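Local coordinates for protein (5-formylfuran-3-yl)methyl phosphate transaminase (Methanococcus jannaschii, PDB 2Z61) that catalyses the pyridoxal-phosphate-dependent transamination between 4-(hydroxymethyl)-2-furancarboxaldehyde phosphate and alanine, yielding pyruvate and the amine precursor of methanofuran's furan moiety, at residues D64-L69 / I240-L245; G101-L106 / I130-A135; L117-C122 / N165-V170; K280-R285 / S349-Y354. One frame throughout, in Å; residues are numbered along the deposited sequence.

Interaction 1: residues D64-L69 / I240-L245; sequences DSRGIL and IIEAIL
R66 and L245 mark the closest approach of the two backbones, their CA atoms 6.7 Å apart, where a type I beta turn from D64 to G67 comes up beside helix 238-251. The turn closes with the backbone bond from G67 N to D64 O. It is reinforced by an Asx turn, in which R66 N donates to D64 OD2 over 2.8 Å, nearly straight at 174°, although the carboxylate oxygen is met from above its plane.

L245 is the apolar centre of the contact. Its CG lies anti to the backbone N (chi1 -179°), and both methyls face the turn: CD1 rests 3.7 Å from S65 CB, and CD1 and CD2 each lie 4.0 Å from R66 CG. The R66 side chain passes L245 at about a right angle and bends at CD, where chi3 of 95° places NE. Beyond the bend, E242 OE2 lies at the edge of the guanidinium, near its plane, 3.7 Å from NH1. This is a long salt bridge, and the modelled place of NH1 is uncertain.

S65 OG is bonded to I253 O and S65 O to Q248 NE2, which ties the turn to the C-terminal part of helix 238-251 and the loop after it. L245 also packs on I93 of strand 92-95, the strand whose I94 shares backbone hydrogen bonds with R66.

With no hydrogen bond between the two segments and a long ion pair at its margin, the contact appears to depend mainly on the aliphatic packing of L245 against S65 CB and the R66 stem, with charge attraction as a weaker addition.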
# COMPACT_ATOMS: atom_id res chain seq x y z
N ASP A 64 9.02 6.18 -10.74
CA ASP A 64 7.99 7.17 -11.04
C ASP A 64 6.73 6.63 -10.38
O ASP A 64 6.51 5.41 -10.38
CB ASP A 64 7.82 7.25 -12.57
CG ASP A 64 6.58 8.02 -13.00
OD1 ASP A 64 6.44 8.25 -14.22
OD2 ASP A 64 5.75 8.38 -12.15
N SER A 65 5.89 7.49 -9.81
CA SER A 65 4.69 7.03 -9.14
C SER A 65 3.66 6.34 -10.04
O SER A 65 2.80 5.61 -9.55
CB SER A 65 4.02 8.18 -8.39
OG SER A 65 4.82 8.57 -7.29
N ARG A 66 3.73 6.57 -11.35
CA ARG A 66 2.80 5.94 -12.28
C ARG A 66 3.27 4.51 -12.53
O ARG A 66 2.49 3.66 -12.95
CB ARG A 66 2.78 6.68 -13.62
CG ARG A 66 2.58 8.18 -13.52
CD ARG A 66 2.85 8.85 -14.87
NE ARG A 66 1.63 9.06 -15.64
CZ ARG A 66 0.79 10.07 -15.45
NH1 ARG A 66 1.03 10.98 -14.51
NH2 ARG A 66 -0.31 10.18 -16.18
N GLY A 67 4.55 4.27 -12.27
CA GLY A 67 5.13 2.96 -12.50
C GLY A 67 6.03 3.07 -13.72
O GLY A 67 5.74 3.86 -14.63
N ILE A 68 7.12 2.31 -13.75
CA ILE A 68 8.02 2.41 -14.88
C ILE A 68 7.30 2.33 -16.22
O ILE A 68 6.39 1.52 -16.42
CB ILE A 68 9.15 1.35 -14.81
CG1 ILE A 68 8.60 -0.06 -14.88
CG2 ILE A 68 9.92 1.54 -13.51
CD1 ILE A 68 9.69 -1.13 -14.76
N LEU A 69 7.72 3.20 -17.13
CA LEU A 69 7.13 3.30 -18.46
C LEU A 69 7.18 1.99 -19.23
O LEU A 69 6.21 1.63 -19.90
CB LEU A 69 7.85 4.42 -19.24
CG LEU A 69 7.24 4.95 -20.54
CD1 LEU A 69 7.34 3.88 -21.60
CD2 LEU A 69 5.79 5.39 -20.33
N ILE A 240 -9.54 10.44 -14.23
CA ILE A 240 -9.53 9.48 -13.14
C ILE A 240 -8.11 9.03 -12.80
O ILE A 240 -7.74 8.92 -11.63
CB ILE A 240 -10.43 8.28 -13.46
CG1 ILE A 240 -11.90 8.72 -13.36
CG2 ILE A 240 -10.14 7.13 -12.51
CD1 ILE A 240 -12.89 7.60 -13.52
N ILE A 241 -7.30 8.78 -13.83
CA ILE A 241 -5.93 8.34 -13.60
C ILE A 241 -5.12 9.43 -12.90
O ILE A 241 -4.32 9.14 -12.02
CB ILE A 241 -5.22 7.97 -14.93
CG1 ILE A 241 -5.75 6.64 -15.45
CG2 ILE A 241 -3.72 7.89 -14.73
CD1 ILE A 241 -5.53 5.46 -14.49
N GLU A 242 -5.35 10.68 -13.28
CA GLU A 242 -4.65 11.80 -12.68
C GLU A 242 -5.00 11.90 -11.19
O GLU A 242 -4.16 12.26 -10.36
CB GLU A 242 -5.05 13.10 -13.38
CG GLU A 242 -3.91 14.09 -13.55
CD GLU A 242 -2.78 13.55 -14.40
OE1 GLU A 242 -3.04 13.16 -15.57
OE2 GLU A 242 -1.62 13.52 -13.92
N ALA A 243 -6.25 11.58 -10.86
CA ALA A 243 -6.71 11.64 -9.48
C ALA A 243 -6.08 10.52 -8.65
O ALA A 243 -5.66 10.73 -7.51
CB ALA A 243 -8.23 11.55 -9.43
N ILE A 244 -6.04 9.32 -9.22
CA ILE A 244 -5.47 8.17 -8.54
C ILE A 244 -3.98 8.38 -8.32
O ILE A 244 -3.42 7.91 -7.34
CB ILE A 244 -5.74 6.86 -9.35
CG1 ILE A 244 -7.23 6.53 -9.27
CG2 ILE A 244 -4.90 5.71 -8.80
CD1 ILE A 244 -7.62 5.23 -9.92
N LEU A 245 -3.33 9.12 -9.22
CA LEU A 245 -1.91 9.41 -9.09
C LEU A 245 -1.62 10.23 -7.83
O LEU A 245 -0.66 9.96 -7.11
CB LEU A 245 -1.40 10.17 -10.32
CG LEU A 245 0.09 10.51 -10.35
CD1 LEU A 245 0.93 9.27 -10.05
CD2 LEU A 245 0.46 11.07 -11.72

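Interaction 2: residues G101-L106 / I130-A135; sequences GLFFAL and IRFLGA
F103 and F132 form an oblique aromatic pair, their planes inclined at 67° and their centroids 5.8 Å apart, at a junction made wholly of apolar side chains. The junction belongs to the large domain of a fold type I aminotransferase: helix 98-109 packs there on the end of helix 125-132, which is the helix of the beta-alpha-beta crossover between parallel strands 115-119 and 136-140.

The two side chains cross at about a right angle. F103 CG is anti to the backbone N (chi1 -177°), and the outer rim of the ring does the touching: CZ lies 3.8 Å from F132 CE2, and CE1 approaches F132 CD2, which sits at the edge of the F103 ring and near its plane. L133 adds its CD2 methyl, 4.3 Å from F103 CZ. An alanine in place of F103 would probably open a gap beside the F132 ring and take one aromatic neighbour from L133 CD2.

One helical turn on, L106 CD1 meets I130 CG1 at 4.3 Å. The second segment ends its helix in a Schellman motif, with A135 N bonded to I130 O and G134 N to R131 O; G134, at phi 76°, is the C-prime residue. The subunit interface is close by, since F103 packs on L251 of the second subunit and L133 on F132 of that subunit, while L133 O accepts from R5 NH1 of the second subunit.

L133 also meets L106: its CD1 methyl settles at the root of that side chain, 3.7 Å from L106 CB and equally near L106 C.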
# COMPACT_ATOMS: atom_id res chain seq x y z
N GLY A 101 -5.32 -0.66 -5.43
CA GLY A 101 -5.87 -0.10 -6.66
C GLY A 101 -7.36 0.15 -6.53
O GLY A 101 -7.84 1.25 -6.79
N LEU A 102 -8.09 -0.88 -6.10
CA LEU A 102 -9.52 -0.76 -5.91
C LEU A 102 -9.83 0.38 -4.93
O LEU A 102 -10.67 1.24 -5.22
CB LEU A 102 -10.09 -2.08 -5.37
CG LEU A 102 -11.60 -2.11 -5.10
CD1 LEU A 102 -12.37 -2.10 -6.41
CD2 LEU A 102 -11.94 -3.35 -4.30
N PHE A 103 -9.15 0.39 -3.79
CA PHE A 103 -9.40 1.45 -2.81
C PHE A 103 -9.23 2.84 -3.41
O PHE A 103 -10.06 3.72 -3.19
CB PHE A 103 -8.47 1.30 -1.61
CG PHE A 103 -8.73 2.32 -0.55
CD1 PHE A 103 -9.82 2.18 0.31
CD2 PHE A 103 -7.94 3.46 -0.44
CE1 PHE A 103 -10.11 3.16 1.25
CE2 PHE A 103 -8.22 4.44 0.51
CZ PHE A 103 -9.31 4.29 1.35
N PHE A 104 -8.15 3.04 -4.17
CA PHE A 104 -7.89 4.32 -4.80
C PHE A 104 -8.98 4.67 -5.82
O PHE A 104 -9.36 5.84 -5.96
CB PHE A 104 -6.53 4.30 -5.50
CG PHE A 104 -5.35 4.29 -4.56
CD1 PHE A 104 -4.06 4.08 -5.05
CD2 PHE A 104 -5.52 4.52 -3.20
CE1 PHE A 104 -2.95 4.10 -4.19
CE2 PHE A 104 -4.42 4.54 -2.34
CZ PHE A 104 -3.13 4.33 -2.84
N ALA A 105 -9.48 3.66 -6.53
CA ALA A 105 -10.53 3.86 -7.53
C ALA A 105 -11.79 4.41 -6.87
O ALA A 105 -12.33 5.43 -7.30
CB ALA A 105 -10.84 2.54 -8.25
N LEU A 106 -12.25 3.72 -5.83
CA LEU A 106 -13.44 4.15 -5.09
C LEU A 106 -13.26 5.55 -4.51
O LEU A 106 -14.17 6.39 -4.58
CB LEU A 106 -13.76 3.15 -3.97
CG LEU A 106 -14.39 1.80 -4.36
CD1 LEU A 106 -14.37 0.84 -3.19
CD2 LEU A 106 -15.83 2.02 -4.84
N ILE A 130 -16.34 0.58 0.87
CA ILE A 130 -17.47 1.48 0.62
C ILE A 130 -17.91 2.25 1.86
O ILE A 130 -18.04 3.48 1.82
CB ILE A 130 -18.66 0.68 -0.00
CG1 ILE A 130 -18.30 0.27 -1.43
CG2 ILE A 130 -19.94 1.54 -0.01
CD1 ILE A 130 -19.09 -0.93 -1.98
N ARG A 131 -18.13 1.55 2.97
CA ARG A 131 -18.52 2.23 4.21
C ARG A 131 -17.44 3.21 4.64
O ARG A 131 -17.72 4.38 4.93
CB ARG A 131 -18.75 1.22 5.33
CG ARG A 131 -20.01 0.40 5.18
CD ARG A 131 -20.12 -0.64 6.29
NE ARG A 131 -21.37 -1.39 6.21
CZ ARG A 131 -22.56 -0.83 6.01
NH1 ARG A 131 -22.67 0.49 5.89
NH2 ARG A 131 -23.65 -1.59 5.95
N PHE A 132 -16.19 2.73 4.67
CA PHE A 132 -15.06 3.57 5.07
C PHE A 132 -15.11 4.94 4.42
O PHE A 132 -14.76 5.94 5.05
CB PHE A 132 -13.74 2.88 4.71
CG PHE A 132 -12.52 3.63 5.16
CD1 PHE A 132 -11.95 3.38 6.41
CD2 PHE A 132 -11.93 4.59 4.34
CE1 PHE A 132 -10.80 4.07 6.83
CE2 PHE A 132 -10.78 5.29 4.75
CZ PHE A 132 -10.22 5.02 6.01
N LEU A 133 -15.53 4.99 3.16
CA LEU A 133 -15.61 6.26 2.42
C LEU A 133 -16.95 6.98 2.60
O LEU A 133 -17.25 7.92 1.86
CB LEU A 133 -15.34 6.01 0.94
CG LEU A 133 -13.93 5.52 0.59
CD1 LEU A 133 -13.86 5.10 -0.88
CD2 LEU A 133 -12.92 6.62 0.87
N GLY A 134 -17.74 6.54 3.56
CA GLY A 134 -19.02 7.18 3.82
C GLY A 134 -20.16 6.88 2.85
O GLY A 134 -21.20 7.55 2.89
N ALA A 135 -19.97 5.89 1.98
CA ALA A 135 -21.01 5.53 1.02
C ALA A 135 -21.77 4.32 1.54
O ALA A 135 -21.36 3.69 2.51
CB ALA A 135 -20.37 5.22 -0.34

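Interaction 3: residues L117-C122 / N165-V170; sequences LIQNPC and NPLGEV
P121 and P166, each preceded by a cis peptide bond, meet beside the cofactor pocket, in an arrangement familiar from class I aminotransferases, where two Asn-Pro cis bonds lie near the pyridoxal phosphate. The residue before P166 is part of that site: N165 ND2 is hydrogen-bonded to O3 of the pyridoxal-phosphate-modified lysine at position 222, and N165 OD1 accepts from R347.

The two proline rings cross obliquely. CG of P166 is the contact atom on its side, 3.8 Å from P121 CB and just as close to P121 CG. CD of the same ring presses on the neighbouring backbone, 3.6 Å from C122 CA, and this is also where the main chains draw nearest, the CA atoms of C122 and P166 being 6.0 Å apart. L167 reaches P121 at about a right angle, its CD2 methyl 3.8 Å from P121 CG. Its other methyl, CD1, comes tip to tip with Q119, whose chain is extended and whose CG is anti to the backbone N (chi1 179°); NE2 stands 3.7 Å from L167 CD1. No hydrogen bond links the two segments, so they are joined by close packing around two rigid rings.

N120 is bonded to S340 and K341, P166 packs on F338 and L167 on F310. The contact follows the C-terminal end of strand 115-119, which lies between parallel strands 155-161 and 136-140; there I118 packs on Y126 and I130 of helix 125-132, and the 165-170 loop leads on to helix 173-182.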
# COMPACT_ATOMS: atom_id res chain seq x y z
N LEU A 117 -23.37 -0.38 -5.87
CA LEU A 117 -23.99 -1.69 -6.07
C LEU A 117 -22.93 -2.78 -6.11
O LEU A 117 -21.96 -2.69 -6.85
CB LEU A 117 -24.77 -1.72 -7.39
CG LEU A 117 -25.93 -0.73 -7.59
CD1 LEU A 117 -26.27 -0.64 -9.07
CD2 LEU A 117 -27.15 -1.19 -6.79
N ILE A 118 -23.12 -3.82 -5.30
CA ILE A 118 -22.20 -4.94 -5.28
C ILE A 118 -23.03 -6.22 -5.33
O ILE A 118 -24.16 -6.25 -4.84
CB ILE A 118 -21.34 -4.94 -3.99
CG1 ILE A 118 -22.22 -4.71 -2.77
CG2 ILE A 118 -20.26 -3.87 -4.10
CD1 ILE A 118 -21.46 -4.62 -1.45
N GLN A 119 -22.48 -7.27 -5.92
CA GLN A 119 -23.21 -8.53 -6.02
C GLN A 119 -23.33 -9.26 -4.68
O GLN A 119 -22.46 -9.14 -3.81
CB GLN A 119 -22.54 -9.43 -7.05
CG GLN A 119 -23.18 -10.80 -7.23
CD GLN A 119 -22.66 -11.52 -8.46
OE1 GLN A 119 -21.51 -11.32 -8.85
NE2 GLN A 119 -23.49 -12.35 -9.06
N ASN A 120 -24.42 -10.00 -4.52
CA ASN A 120 -24.69 -10.80 -3.33
C ASN A 120 -24.71 -12.25 -3.83
O ASN A 120 -25.66 -12.65 -4.50
CB ASN A 120 -26.07 -10.46 -2.75
CG ASN A 120 -26.29 -11.02 -1.34
OD1 ASN A 120 -25.65 -12.00 -0.93
ND2 ASN A 120 -27.21 -10.41 -0.61
N PRO A 121 -23.67 -13.05 -3.52
CA PRO A 121 -22.46 -12.81 -2.74
C PRO A 121 -21.32 -12.16 -3.53
O PRO A 121 -21.34 -12.14 -4.75
CB PRO A 121 -22.08 -14.20 -2.27
CG PRO A 121 -22.37 -15.00 -3.51
CD PRO A 121 -23.72 -14.46 -3.96
N CYS A 122 -20.32 -11.65 -2.81
CA CYS A 122 -19.16 -11.01 -3.43
C CYS A 122 -17.95 -10.99 -2.48
O CYS A 122 -17.99 -11.55 -1.38
CB CYS A 122 -19.50 -9.57 -3.83
SG CYS A 122 -19.34 -8.35 -2.50
N ASN A 165 -15.16 -13.89 -7.05
CA ASN A 165 -14.86 -14.55 -5.80
C ASN A 165 -15.97 -14.23 -5.01
O ASN A 165 -16.02 -13.04 -4.99
CB ASN A 165 -13.47 -14.15 -5.31
CG ASN A 165 -13.31 -14.24 -3.81
OD1 ASN A 165 -13.88 -15.13 -3.17
ND2 ASN A 165 -12.55 -13.31 -3.24
N PRO A 166 -16.78 -15.05 -4.35
CA PRO A 166 -16.75 -16.46 -4.18
C PRO A 166 -17.38 -17.36 -5.27
O PRO A 166 -17.11 -18.64 -5.20
CB PRO A 166 -17.61 -16.61 -2.93
CG PRO A 166 -18.64 -15.55 -3.06
CD PRO A 166 -17.99 -14.44 -3.84
N LEU A 167 -18.18 -16.93 -6.21
CA LEU A 167 -18.86 -17.80 -7.18
C LEU A 167 -18.06 -18.57 -8.21
O LEU A 167 -18.41 -19.70 -8.54
CB LEU A 167 -19.95 -16.99 -7.89
CG LEU A 167 -21.00 -16.39 -6.95
CD1 LEU A 167 -21.88 -15.39 -7.70
CD2 LEU A 167 -21.84 -17.51 -6.36
N GLY A 168 -16.99 -17.99 -8.74
CA GLY A 168 -16.21 -18.69 -9.75
C GLY A 168 -16.90 -18.62 -11.10
O GLY A 168 -16.53 -19.32 -12.04
N GLU A 169 -17.89 -17.75 -11.20
CA GLU A 169 -18.65 -17.59 -12.43
C GLU A 169 -18.22 -16.36 -13.21
O GLU A 169 -17.59 -15.46 -12.67
CB GLU A 169 -20.14 -17.50 -12.10
CG GLU A 169 -20.71 -18.76 -11.47
CD GLU A 169 -22.12 -18.56 -10.95
OE1 GLU A 169 -22.98 -18.06 -11.70
OE2 GLU A 169 -22.37 -18.91 -9.78
N VAL A 170 -18.58 -16.32 -14.49
CA VAL A 170 -18.27 -15.19 -15.35
C VAL A 170 -19.57 -14.41 -15.50
O VAL A 170 -20.62 -15.00 -15.76
CB VAL A 170 -17.81 -15.65 -16.76
CG1 VAL A 170 -17.62 -14.46 -17.67
CG2 VAL A 170 -16.51 -16.42 -16.65

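Interaction 4: residues K280-R285 / S349-Y354; sequences KEFDRR and SYANSY
E281 reaches Y354 through a water: its OE2 accepts a hydrogen bond from water 1 at 2.5 Å, and Y354 N and R285 NH2 donate to the same water. F282, next along helix 269-295, turns the edge of its ring to the Y350 carbonyl oxygen and A351 CA, and its CD2 lies 4.0 Å from Y350 CD1.

R284 bends at chi3 (120°) and brings its guanidinium over one face of the Y354 ring, tilted 33° from it. CZ stands 3.5 Å from the ring centroid and 15° off the normal, a cation-pi contact, though the modelled place of NH2 is doubtful. NH1 of R284 is also paired with E281 OE1 at 2.6 Å. Replacing Y354 by an alanine would probably leave the R284 guanidinium without its aromatic face and freer to turn, though still paired with E281.

R285 extends from CG to NE. The N352 carbonyl oxygen sits over the centre of its guanidinium, 3.1 Å from CZ, without making a hydrogen bond to NE or NH1. NH1 makes a weak bond to Y350 O at 3.3 Å, while NH2 has a salt bridge to D40.

S353 is the N-cap of helix 354-368, its OG accepting from N356 N. The arrangement is a capped helix N-terminus packed on a long helix, whose own E281-R284-R285 salt-bridge network sets out the charged groups that meet it.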
# COMPACT_ATOMS: atom_id res chain seq x y z
N LYS A 280 -4.10 -25.36 -16.96
CA LYS A 280 -4.55 -26.73 -17.20
C LYS A 280 -4.73 -27.50 -15.89
O LYS A 280 -5.73 -28.18 -15.69
CB LYS A 280 -3.55 -27.48 -18.09
CG LYS A 280 -3.88 -27.51 -19.57
CD LYS A 280 -4.02 -26.12 -20.16
CE LYS A 280 -4.27 -26.19 -21.66
NZ LYS A 280 -3.21 -26.98 -22.36
N GLU A 281 -3.76 -27.38 -14.99
CA GLU A 281 -3.83 -28.06 -13.71
C GLU A 281 -5.06 -27.61 -12.92
O GLU A 281 -5.77 -28.44 -12.35
CB GLU A 281 -2.56 -27.81 -12.90
CG GLU A 281 -2.59 -28.41 -11.49
CD GLU A 281 -2.67 -29.93 -11.48
OE1 GLU A 281 -3.37 -30.51 -12.33
OE2 GLU A 281 -2.02 -30.54 -10.61
N PHE A 282 -5.31 -26.31 -12.87
CA PHE A 282 -6.46 -25.77 -12.15
C PHE A 282 -7.76 -26.36 -12.71
O PHE A 282 -8.68 -26.67 -11.96
CB PHE A 282 -6.51 -24.24 -12.26
CG PHE A 282 -5.80 -23.50 -11.15
CD1 PHE A 282 -5.05 -22.37 -11.43
CD2 PHE A 282 -5.91 -23.92 -9.83
CE1 PHE A 282 -4.42 -21.65 -10.41
CE2 PHE A 282 -5.29 -23.21 -8.80
CZ PHE A 282 -4.55 -22.08 -9.09
N ASP A 283 -7.83 -26.51 -14.03
CA ASP A 283 -9.03 -27.04 -14.65
C ASP A 283 -9.23 -28.51 -14.30
O ASP A 283 -10.37 -28.97 -14.12
CB ASP A 283 -8.96 -26.85 -16.17
CG ASP A 283 -10.25 -27.25 -16.86
OD1 ASP A 283 -11.33 -27.00 -16.30
OD2 ASP A 283 -10.18 -27.81 -17.98
N ARG A 284 -8.14 -29.26 -14.20
CA ARG A 284 -8.24 -30.67 -13.85
C ARG A 284 -8.82 -30.75 -12.44
O ARG A 284 -9.66 -31.60 -12.15
CB ARG A 284 -6.86 -31.33 -13.87
CG ARG A 284 -6.92 -32.85 -13.87
CD ARG A 284 -5.54 -33.48 -13.89
NE ARG A 284 -5.27 -34.33 -12.74
CZ ARG A 284 -4.28 -34.12 -11.87
NH1 ARG A 284 -3.46 -33.08 -12.04
NH2 ARG A 284 -4.10 -34.93 -10.84
N ARG A 285 -8.37 -29.85 -11.57
CA ARG A 285 -8.85 -29.80 -10.20
C ARG A 285 -10.32 -29.40 -10.14
O ARG A 285 -11.11 -29.99 -9.42
CB ARG A 285 -8.02 -28.80 -9.40
CG ARG A 285 -6.53 -29.09 -9.40
CD ARG A 285 -5.78 -27.91 -8.83
NE ARG A 285 -4.39 -28.20 -8.55
CZ ARG A 285 -3.54 -27.32 -8.02
NH1 ARG A 285 -3.97 -26.10 -7.71
NH2 ARG A 285 -2.28 -27.67 -7.79
N SER A 349 -12.12 -23.88 -2.31
CA SER A 349 -11.02 -23.40 -3.13
C SER A 349 -10.15 -24.59 -3.53
O SER A 349 -9.69 -25.33 -2.67
CB SER A 349 -10.17 -22.40 -2.36
OG SER A 349 -8.93 -22.19 -3.02
N TYR A 350 -9.93 -24.77 -4.83
CA TYR A 350 -9.10 -25.87 -5.27
C TYR A 350 -7.68 -25.41 -5.58
O TYR A 350 -7.01 -25.94 -6.47
CB TYR A 350 -9.73 -26.60 -6.46
CG TYR A 350 -10.28 -25.73 -7.57
CD1 TYR A 350 -9.46 -25.29 -8.62
CD2 TYR A 350 -11.63 -25.39 -7.61
CE1 TYR A 350 -9.99 -24.56 -9.68
CE2 TYR A 350 -12.16 -24.65 -8.66
CZ TYR A 350 -11.34 -24.24 -9.69
OH TYR A 350 -11.87 -23.51 -10.74
N ALA A 351 -7.25 -24.41 -4.82
CA ALA A 351 -5.91 -23.85 -4.95
C ALA A 351 -5.02 -24.68 -4.02
O ALA A 351 -4.23 -24.14 -3.25
CB ALA A 351 -5.90 -22.39 -4.52
N ASN A 352 -5.17 -25.99 -4.11
CA ASN A 352 -4.38 -26.90 -3.30
C ASN A 352 -4.04 -28.02 -4.28
O ASN A 352 -4.74 -28.19 -5.28
CB ASN A 352 -5.23 -27.38 -2.10
CG ASN A 352 -4.40 -27.98 -0.99
OD1 ASN A 352 -3.41 -28.66 -1.25
ND2 ASN A 352 -4.80 -27.74 0.26
N SER A 353 -2.96 -28.75 -4.02
CA SER A 353 -2.52 -29.90 -4.81
C SER A 353 -3.72 -30.79 -5.15
O SER A 353 -4.64 -30.93 -4.35
CB SER A 353 -1.51 -30.78 -3.97
OG SER A 353 -2.07 -31.59 -2.90
N TYR A 354 -3.67 -31.47 -6.29
CA TYR A 354 -4.75 -32.38 -6.65
C TYR A 354 -5.03 -33.47 -5.59
O TYR A 354 -6.18 -33.69 -5.19
CB TYR A 354 -4.37 -33.04 -7.96
CG TYR A 354 -5.47 -33.84 -8.61
CD1 TYR A 354 -6.49 -33.21 -9.32
CD2 TYR A 354 -5.52 -35.23 -8.48
CE1 TYR A 354 -7.53 -33.94 -9.90
CE2 TYR A 354 -6.54 -35.97 -9.05
CZ TYR A 354 -7.54 -35.32 -9.76
OH TYR A 354 -8.55 -36.06 -10.33
O HOH W 1 -2.50 -30.38 -8.21

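How the interactions relate
Interactions 1, 2 and 3 form a chain of touching packing through the large domain. I244 CG2 of interaction 1 meets F104 CB of interaction 2 at 3.9 Å, and I130 CD1 of interaction 2 meets I118 CG2 of interaction 3 at 3.8 Å. Interaction 3 adjoins the active site directly, through N165 and the cofactor-bearing lysine. Along the sequence, interactions 2 and 3 cross, and both are nested inside the loop closed by interaction 1. Interaction 4 follows in series: its nearest atoms are about 6 Å from interaction 3 without touching, whereas its centre lies about 36 Å from that of interaction 1, on the opposite side of the chain's centre.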